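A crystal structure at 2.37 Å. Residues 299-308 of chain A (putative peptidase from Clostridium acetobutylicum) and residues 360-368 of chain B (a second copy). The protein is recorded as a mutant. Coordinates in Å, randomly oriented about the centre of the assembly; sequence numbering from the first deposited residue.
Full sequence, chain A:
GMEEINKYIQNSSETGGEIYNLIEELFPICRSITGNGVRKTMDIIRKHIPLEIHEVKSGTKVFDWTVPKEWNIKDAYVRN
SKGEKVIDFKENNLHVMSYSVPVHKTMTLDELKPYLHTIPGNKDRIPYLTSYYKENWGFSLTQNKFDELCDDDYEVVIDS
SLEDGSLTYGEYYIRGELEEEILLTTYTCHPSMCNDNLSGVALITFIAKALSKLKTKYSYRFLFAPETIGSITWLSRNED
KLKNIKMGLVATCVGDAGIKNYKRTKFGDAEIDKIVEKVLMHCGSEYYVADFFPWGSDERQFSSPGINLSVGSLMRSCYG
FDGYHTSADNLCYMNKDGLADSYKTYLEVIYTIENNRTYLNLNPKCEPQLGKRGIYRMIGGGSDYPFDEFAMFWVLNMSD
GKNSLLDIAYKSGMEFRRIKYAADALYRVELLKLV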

# COMPACT_ATOMS: atom_id res chain seq x y z
N GLU A 299 14.17 -8.26 22.87
CA GLU A 299 14.23 -7.82 21.47
C GLU A 299 14.72 -6.38 21.39
O GLU A 299 15.33 -6.00 20.39
CB GLU A 299 12.88 -8.01 20.78
CG GLU A 299 11.75 -7.14 21.30
CD GLU A 299 11.05 -7.70 22.52
OE1 GLU A 299 11.49 -8.76 23.04
OE2 GLU A 299 10.05 -7.06 22.94
N ARG A 300 14.50 -5.59 22.44
CA ARG A 300 15.16 -4.27 22.55
C ARG A 300 16.67 -4.28 22.54
O ARG A 300 17.31 -3.40 21.95
CB ARG A 300 14.72 -3.47 23.78
CG ARG A 300 14.40 -4.25 24.99
CD ARG A 300 13.37 -3.51 25.81
NE ARG A 300 14.04 -2.99 26.98
CZ ARG A 300 13.76 -3.35 28.22
NH1 ARG A 300 12.74 -4.17 28.47
NH2 ARG A 300 14.47 -2.86 29.23
N GLN A 301 17.27 -5.25 23.21
CA GLN A 301 18.73 -5.32 23.18
C GLN A 301 19.17 -5.84 21.81
O GLN A 301 20.00 -5.25 21.17
CB GLN A 301 19.29 -6.12 24.34
CG GLN A 301 18.64 -5.81 25.70
CD GLN A 301 18.67 -4.35 26.08
OE1 GLN A 301 19.55 -3.60 25.63
NE2 GLN A 301 17.73 -3.94 26.94
N PHE A 302 18.52 -6.88 21.31
CA PHE A 302 18.94 -7.45 20.01
C PHE A 302 18.70 -6.52 18.85
O PHE A 302 19.36 -6.63 17.84
CB PHE A 302 18.29 -8.83 19.76
CG PHE A 302 18.65 -9.84 20.79
CD1 PHE A 302 19.97 -10.22 20.96
CD2 PHE A 302 17.69 -10.39 21.63
CE1 PHE A 302 20.32 -11.16 21.95
CE2 PHE A 302 18.05 -11.34 22.63
CZ PHE A 302 19.35 -11.71 22.78
N SER A 303 17.76 -5.60 19.02
CA SER A 303 17.38 -4.65 17.98
C SER A 303 17.98 -3.26 18.15
O SER A 303 17.61 -2.38 17.40
CB SER A 303 15.87 -4.54 17.95
OG SER A 303 15.31 -5.82 17.67
N SER A 304 18.85 -3.07 19.16
CA SER A 304 19.65 -1.84 19.30
C SER A 304 20.34 -1.62 17.99
O SER A 304 20.61 -2.58 17.26
CB SER A 304 20.83 -1.98 20.27
OG SER A 304 20.68 -3.01 21.18
N PRO A 305 20.71 -0.37 17.70
CA PRO A 305 21.26 -0.09 16.37
C PRO A 305 22.65 -0.66 16.16
O PRO A 305 23.06 -0.88 15.03
CB PRO A 305 21.27 1.44 16.28
CG PRO A 305 20.82 1.95 17.59
CD PRO A 305 20.34 0.84 18.45
N GLY A 306 23.35 -0.87 17.26
CA GLY A 306 24.69 -1.42 17.23
C GLY A 306 24.72 -2.94 17.20
O GLY A 306 25.77 -3.50 17.05
N ILE A 307 23.57 -3.59 17.35
CA ILE A 307 23.47 -5.07 17.36
C ILE A 307 22.71 -5.45 16.10
O ILE A 307 23.25 -6.13 15.25
CB ILE A 307 22.77 -5.59 18.65
CG1 ILE A 307 23.54 -5.13 19.90
CG2 ILE A 307 22.59 -7.10 18.60
CD1 ILE A 307 24.98 -5.57 20.01
N ASN A 308 21.44 -5.01 16.03
CA ASN A 308 20.70 -4.91 14.79
C ASN A 308 20.42 -6.24 14.11
O ASN A 308 20.45 -6.36 12.87
CB ASN A 308 21.42 -3.95 13.84
CG ASN A 308 20.50 -3.35 12.79
OD1 ASN A 308 19.41 -2.86 13.10
ND2 ASN A 308 20.92 -3.39 11.55
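Chain B (360-368) LNLNPKCEP

A loop can dock on a neighbouring copy through a mixture of backbone and side-chain hydrogen bonds, and this contact between two copies of a putative peptidase is a compact example. Chain B enters as the end of a strand, Leu B360 to Asn B361, and continues as an irregular loop, which from Pro B364 to Glu B367 runs antiparallel to chain A: Lys B365 lies nearest Gly A306 (CA to CA 4.3 Å), whereas Cys B366, one residue on, lies nearest Gln A301 (4.7 Å between CA atoms). Asn B361 points toward chain A, its ND2 4.0 Å from Pro A305 CG, while its OD1 accepts a hydrogen bond from Asn B363 N (2.8 Å) and so braces the turn. Pro B364 then offers its carbonyl O to Gly A306 N at 2.9 Å. Here the absence of a side chain matters, since a CB on Gly A306 would clash with Pro B364 C and Lys B365 N. Lys B365 sends its side-chain end away. At Cys B366 phi turns positive (64°), and SG packs 4.2 Å from Ile A307 CG1. Glu B367 closes the contact: its N donates to Gln A301 OE1 (3.1 Å, nearly linear), and its carboxylate forms a salt bridge with Arg A300, NH2 to OE2 2.8 Å. Pro B368 points away.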

# COMPACT_ATOMS: atom_id res chain seq x y z
N LEU B 360 22.90 10.69 15.95
CA LEU B 360 23.54 9.40 16.05
C LEU B 360 23.57 9.03 17.54
O LEU B 360 24.02 9.80 18.37
CB LEU B 360 24.95 9.47 15.51
CG LEU B 360 25.69 8.16 15.43
CD1 LEU B 360 25.05 7.32 14.34
CD2 LEU B 360 27.13 8.46 15.13
N ASN B 361 23.02 7.87 17.86
CA ASN B 361 23.11 7.29 19.19
C ASN B 361 24.58 6.98 19.50
O ASN B 361 25.20 6.18 18.79
CB ASN B 361 22.25 6.00 19.22
CG ASN B 361 22.14 5.35 20.58
OD1 ASN B 361 22.93 5.61 21.47
ND2 ASN B 361 21.18 4.45 20.71
N LEU B 362 25.14 7.61 20.54
CA LEU B 362 26.54 7.38 20.92
C LEU B 362 26.76 6.13 21.74
O LEU B 362 27.92 5.80 22.03
CB LEU B 362 27.15 8.60 21.61
CG LEU B 362 27.25 9.83 20.69
CD1 LEU B 362 27.86 10.92 21.46
CD2 LEU B 362 28.08 9.57 19.44
N ASN B 363 25.68 5.43 22.10
CA ASN B 363 25.72 4.14 22.79
C ASN B 363 24.82 3.16 22.04
O ASN B 363 23.82 2.67 22.56
CB ASN B 363 25.24 4.29 24.24
CG ASN B 363 25.50 3.04 25.08
OD1 ASN B 363 26.57 2.87 25.63
ND2 ASN B 363 24.49 2.17 25.18
N PRO B 364 25.16 2.84 20.80
CA PRO B 364 24.25 2.01 20.01
C PRO B 364 24.21 0.53 20.41
O PRO B 364 23.23 -0.14 20.09
CB PRO B 364 24.80 2.17 18.60
CG PRO B 364 26.30 2.36 18.81
CD PRO B 364 26.42 3.14 20.10
N LYS B 365 25.26 0.04 21.06
CA LYS B 365 25.32 -1.36 21.48
C LYS B 365 24.51 -1.60 22.77
O LYS B 365 24.98 -1.39 23.87
CB LYS B 365 26.76 -1.84 21.64
CG LYS B 365 27.50 -1.90 20.33
CD LYS B 365 28.83 -2.62 20.49
CE LYS B 365 29.84 -2.27 19.37
NZ LYS B 365 31.22 -2.75 19.72
N CYS B 366 23.28 -2.07 22.57
CA CYS B 366 22.29 -2.23 23.61
C CYS B 366 21.90 -0.89 24.19
O CYS B 366 22.51 0.17 23.92
CB CYS B 366 22.76 -3.17 24.69
SG CYS B 366 23.22 -4.74 24.04
N GLU B 367 20.85 -0.91 24.98
CA GLU B 367 20.39 0.34 25.54
C GLU B 367 21.36 0.78 26.63
O GLU B 367 22.13 -0.03 27.16
CB GLU B 367 18.89 0.32 25.94
CG GLU B 367 18.41 -0.72 26.90
CD GLU B 367 16.88 -0.86 26.92
OE1 GLU B 367 16.17 -0.60 25.93
OE2 GLU B 367 16.38 -1.27 27.98
N PRO B 368 21.43 2.08 26.87
CA PRO B 368 22.28 2.56 27.94
C PRO B 368 21.62 2.24 29.25
O PRO B 368 20.40 2.08 29.30
CB PRO B 368 22.30 4.07 27.72
CG PRO B 368 21.10 4.38 26.97
CD PRO B 368 20.79 3.18 26.13